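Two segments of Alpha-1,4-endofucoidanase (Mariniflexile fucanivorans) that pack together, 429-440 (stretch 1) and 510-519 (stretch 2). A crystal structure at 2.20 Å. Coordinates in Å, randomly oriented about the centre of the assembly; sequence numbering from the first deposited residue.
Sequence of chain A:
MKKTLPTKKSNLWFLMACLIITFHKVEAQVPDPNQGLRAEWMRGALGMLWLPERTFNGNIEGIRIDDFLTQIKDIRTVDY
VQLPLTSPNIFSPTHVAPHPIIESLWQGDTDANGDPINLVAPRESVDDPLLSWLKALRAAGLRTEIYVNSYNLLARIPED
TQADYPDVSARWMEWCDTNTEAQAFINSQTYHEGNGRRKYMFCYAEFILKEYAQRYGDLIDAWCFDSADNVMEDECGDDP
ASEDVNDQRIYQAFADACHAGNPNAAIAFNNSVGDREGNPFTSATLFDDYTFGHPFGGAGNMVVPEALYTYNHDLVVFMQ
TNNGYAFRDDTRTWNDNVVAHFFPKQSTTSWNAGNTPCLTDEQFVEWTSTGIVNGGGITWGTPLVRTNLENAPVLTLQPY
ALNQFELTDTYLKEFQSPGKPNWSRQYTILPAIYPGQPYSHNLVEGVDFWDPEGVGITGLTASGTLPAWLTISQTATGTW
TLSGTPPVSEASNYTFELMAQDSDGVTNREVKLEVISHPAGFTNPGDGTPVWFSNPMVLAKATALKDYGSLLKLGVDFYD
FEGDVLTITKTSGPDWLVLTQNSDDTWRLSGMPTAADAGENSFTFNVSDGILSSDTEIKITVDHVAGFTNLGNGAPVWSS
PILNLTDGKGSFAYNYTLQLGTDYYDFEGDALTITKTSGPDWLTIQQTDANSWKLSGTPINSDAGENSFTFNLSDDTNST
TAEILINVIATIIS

Stretch 1 429-440: ILPAIYPGQPYS
Stretch 2 (510-519) EVKLEVISHP

How are the two backbones joined? Both are extended and run the same way, paired at a single bridge where Ile 433 faces Val 515, their CA atoms 4.5 Å apart. Ile 433 N donates to Glu 514 O (2.8 Å) and Ile 516 N donates to Ile 433 O (2.9 Å), both at 168°, so one residue of the first stretch grips the residues flanking Val 515. Val 515 CA also lies 3.5 Å from Ile 433 O, a CA-H...O contact.

What continues the pairing before the bridge, where the chains stand too far apart for direct bonds? Two waters fill the gap. Water 1 accepts from Leu 430 N (2.8 Å) and donates to Lys 512 O (2.9 Å); water 2 donates to Pro 431 O (2.9 Å) and accepts from Glu 514 N (3.0 Å). Proline has no backbone NH, but Pro 431 still offers its carbonyl, which also accepts from Tyr 439 OH at 2.7 Å. Glu 514, modelled only to CB, points its CA-to-CB bond away and contributes through its backbone.

Which side chains make the buried apolar cluster? Leu 430, Ile 433 and Leu 513 cover the most area here, with Val 511 and Tyr 439 beside them. Leu 430 (m, t; -59°, 180°) points toward the second stretch and sets CD1 3.7 Å from Val 511 CB. Leu 513 (m, t; -80°, 173°) starts sideways, but its end comes nearer: its CD2 is 4.0 Å from Leu 430 CB and 3.6 Å from Tyr 439 CZ. Ile 433 (m, t; -63°, 162°) extends CD1 to 3.6 Å from Leu 513 CB. Tyr 439, chi1 t and chi2 90°, brings its ring to Leu 513 while its hydroxyl satisfies Pro 431 O.

What packs around Ile 516? Its t, p rotamer (-176°, 70°) places CG2 over one face of the Tyr 434 ring, 3.9 Å from the centroid and 18° off the normal, and CG1 3.7 Å from Tyr 434 CZ. Tyr 434 (chi1 -76°, chi2 76°) starts sideways, its end coming nearer. Ala 432 CB approaches Ile 516 CB at 4.2 Å, while Pro 435 CG meets Val 515 CG1 (t) at 4.1 Å. A type II turn from Tyr 434 to Gln 437 then leads the chain off, closed by Gln 437 N to Tyr 434 O at 2.9 Å; Gly 436, at 92/-14, suits its third position.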

# COMPACT_ATOMS: atom_id res chain seq x y z
N ILE A 429 21.87 -5.97 -3.42
CA ILE A 429 21.44 -7.09 -2.60
C ILE A 429 21.83 -8.39 -3.29
O ILE A 429 21.55 -8.59 -4.47
CB ILE A 429 19.92 -7.01 -2.32
CG1 ILE A 429 19.51 -5.68 -1.66
CG2 ILE A 429 19.43 -8.22 -1.54
CD1 ILE A 429 20.09 -5.43 -0.28
N LEU A 430 22.50 -9.27 -2.53
CA LEU A 430 22.94 -10.56 -3.05
C LEU A 430 22.01 -11.65 -2.51
O LEU A 430 21.55 -11.54 -1.38
CB LEU A 430 24.38 -10.81 -2.60
CG LEU A 430 25.42 -9.77 -3.04
CD1 LEU A 430 26.80 -10.15 -2.52
CD2 LEU A 430 25.45 -9.62 -4.56
N PRO A 431 21.69 -12.70 -3.29
CA PRO A 431 20.93 -13.85 -2.78
C PRO A 431 21.52 -14.43 -1.50
O PRO A 431 22.71 -14.26 -1.23
CB PRO A 431 21.06 -14.89 -3.91
CG PRO A 431 21.24 -14.06 -5.16
CD PRO A 431 22.04 -12.85 -4.72
N ALA A 432 20.67 -15.09 -0.71
CA ALA A 432 21.06 -15.72 0.55
C ALA A 432 22.04 -16.87 0.32
O ALA A 432 22.10 -17.46 -0.76
CB ALA A 432 19.82 -16.20 1.28
N ILE A 433 22.84 -17.18 1.35
CA ILE A 433 23.69 -18.37 1.35
C ILE A 433 22.84 -19.56 1.76
O ILE A 433 22.19 -19.53 2.81
CB ILE A 433 24.91 -18.21 2.27
CG1 ILE A 433 25.83 -17.07 1.82
CG2 ILE A 433 25.67 -19.52 2.38
CD1 ILE A 433 26.78 -16.59 2.89
N TYR A 434 22.84 -20.60 0.91
CA TYR A 434 22.18 -21.86 1.19
C TYR A 434 23.25 -22.94 1.37
O TYR A 434 23.82 -23.42 0.39
CB TYR A 434 21.22 -22.23 0.05
CG TYR A 434 19.92 -21.46 0.05
CD1 TYR A 434 19.86 -20.15 -0.39
CD2 TYR A 434 18.74 -22.06 0.47
CE1 TYR A 434 18.67 -19.44 -0.39
CE2 TYR A 434 17.54 -21.37 0.47
CZ TYR A 434 17.50 -20.06 0.03
OH TYR A 434 16.32 -19.38 0.02
N PRO A 435 23.57 -23.34 2.62
CA PRO A 435 24.60 -24.36 2.87
C PRO A 435 24.38 -25.64 2.07
O PRO A 435 23.31 -26.25 2.13
CB PRO A 435 24.46 -24.61 4.38
CG PRO A 435 23.95 -23.29 4.92
CD PRO A 435 22.97 -22.82 3.87
N GLY A 436 25.40 -25.99 1.28
CA GLY A 436 25.38 -27.19 0.46
C GLY A 436 24.86 -26.94 -0.96
O GLY A 436 25.02 -27.79 -1.83
N GLN A 437 24.24 -25.78 -1.18
CA GLN A 437 23.60 -25.50 -2.46
C GLN A 437 24.48 -24.61 -3.33
O GLN A 437 25.14 -23.70 -2.82
CB GLN A 437 22.21 -24.89 -2.25
CG GLN A 437 21.22 -25.83 -1.60
CD GLN A 437 21.05 -27.12 -2.36
OE1 GLN A 437 20.74 -27.12 -3.55
NE2 GLN A 437 21.26 -28.23 -1.68
N PRO A 438 24.51 -24.82 -4.67
CA PRO A 438 25.26 -23.94 -5.57
C PRO A 438 24.76 -22.50 -5.51
O PRO A 438 23.55 -22.26 -5.48
CB PRO A 438 25.00 -24.54 -6.97
CG PRO A 438 24.58 -25.97 -6.69
CD PRO A 438 23.82 -25.91 -5.38
N TYR A 439 25.71 -21.56 -5.48
CA TYR A 439 25.42 -20.13 -5.43
C TYR A 439 25.74 -19.51 -6.79
O TYR A 439 26.77 -19.85 -7.38
CB TYR A 439 26.25 -19.48 -4.32
CG TYR A 439 25.85 -18.07 -3.97
CD1 TYR A 439 24.90 -17.82 -3.00
CD2 TYR A 439 26.43 -16.98 -4.61
CE1 TYR A 439 24.51 -16.53 -2.67
CE2 TYR A 439 26.06 -15.67 -4.29
CZ TYR A 439 25.09 -15.45 -3.32
OH TYR A 439 24.71 -14.18 -3.00
N SER A 440 24.87 -18.61 -7.27
CA SER A 440 25.09 -17.94 -8.55
C SER A 440 24.27 -16.64 -8.65
O SER A 440 23.04 -16.68 -8.62
CB SER A 440 24.78 -18.85 -9.69
OG SER A 440 25.49 -18.45 -10.85
N GLU A 510 29.59 -1.69 -0.70
CA GLU A 510 29.57 -2.72 0.32
C GLU A 510 28.40 -3.66 0.06
O GLU A 510 27.26 -3.22 -0.05
CB GLU A 510 29.49 -2.09 1.72
CG GLU A 510 29.44 -3.12 2.84
CD GLU A 510 29.12 -2.54 4.21
OE1 GLU A 510 28.00 -2.75 4.70
OE2 GLU A 510 30.01 -1.87 4.77
N VAL A 511 28.71 -4.97 -0.01
CA VAL A 511 27.71 -6.00 -0.21
C VAL A 511 27.79 -7.00 0.95
O VAL A 511 28.85 -7.20 1.53
CB VAL A 511 27.85 -6.70 -1.58
CG1 VAL A 511 27.58 -5.74 -2.74
CG2 VAL A 511 29.21 -7.37 -1.76
N LYS A 512 26.64 -7.61 1.25
CA LYS A 512 26.51 -8.56 2.34
C LYS A 512 26.06 -9.92 1.80
O LYS A 512 25.44 -10.00 0.74
CB LYS A 512 25.54 -8.04 3.40
CG LYS A 512 26.06 -6.88 4.24
CD LYS A 512 24.98 -6.19 5.07
CE LYS A 512 24.69 -6.86 6.40
NZ LYS A 512 25.72 -6.53 7.42
N LEU A 513 26.43 -10.97 2.54
CA LEU A 513 25.95 -12.33 2.34
C LEU A 513 25.44 -12.85 3.68
O LEU A 513 26.11 -12.67 4.69
CB LEU A 513 27.10 -13.21 1.83
CG LEU A 513 27.42 -13.10 0.35
CD1 LEU A 513 28.67 -13.90 0.02
CD2 LEU A 513 26.25 -13.58 -0.49
N GLU A 514 24.26 -13.47 3.67
CA GLU A 514 23.64 -13.94 4.89
C GLU A 514 23.10 -15.35 4.69
O GLU A 514 22.54 -15.67 3.64
CB GLU A 514 22.54 -12.97 5.35
N VAL A 515 23.30 -16.20 5.71
CA VAL A 515 22.84 -17.58 5.69
C VAL A 515 21.33 -17.58 5.84
O VAL A 515 20.79 -16.91 6.72
CB VAL A 515 23.53 -18.43 6.78
CG1 VAL A 515 22.92 -19.82 6.90
CG2 VAL A 515 25.03 -18.53 6.56
N ILE A 516 20.66 -18.35 4.97
CA ILE A 516 19.21 -18.46 4.94
C ILE A 516 18.72 -18.95 6.30
O ILE A 516 19.44 -19.62 7.03
CB ILE A 516 18.74 -19.38 3.79
CG1 ILE A 516 17.21 -19.44 3.67
CG2 ILE A 516 19.35 -20.77 3.91
CD1 ILE A 516 16.57 -18.16 3.17
N SER A 517 17.48 -18.57 6.63
CA SER A 517 16.82 -18.98 7.86
C SER A 517 15.41 -19.46 7.52
O SER A 517 14.53 -18.65 7.22
CB SER A 517 16.80 -17.83 8.84
OG SER A 517 16.22 -18.24 10.08
N HIS A 518 15.22 -20.78 7.56
CA HIS A 518 13.95 -21.38 7.17
C HIS A 518 12.86 -21.04 8.17
O HIS A 518 13.14 -20.88 9.36
CB HIS A 518 14.12 -22.89 6.99
CG HIS A 518 15.21 -23.24 6.03
ND1 HIS A 518 15.07 -23.07 4.67
CD2 HIS A 518 16.46 -23.71 6.23
CE1 HIS A 518 16.18 -23.43 4.07
NE2 HIS A 518 17.05 -23.83 5.00
N PRO A 519 11.58 -20.93 7.74
CA PRO A 519 10.48 -20.69 8.66
C PRO A 519 10.15 -21.98 9.41
O PRO A 519 10.42 -23.07 8.91
CB PRO A 519 9.32 -20.33 7.72
CG PRO A 519 9.63 -21.08 6.45
CD PRO A 519 11.14 -21.04 6.34
O HOH W 1 22.87 -8.73 0.17
O HOH W 2 22.75 -12.66 1.23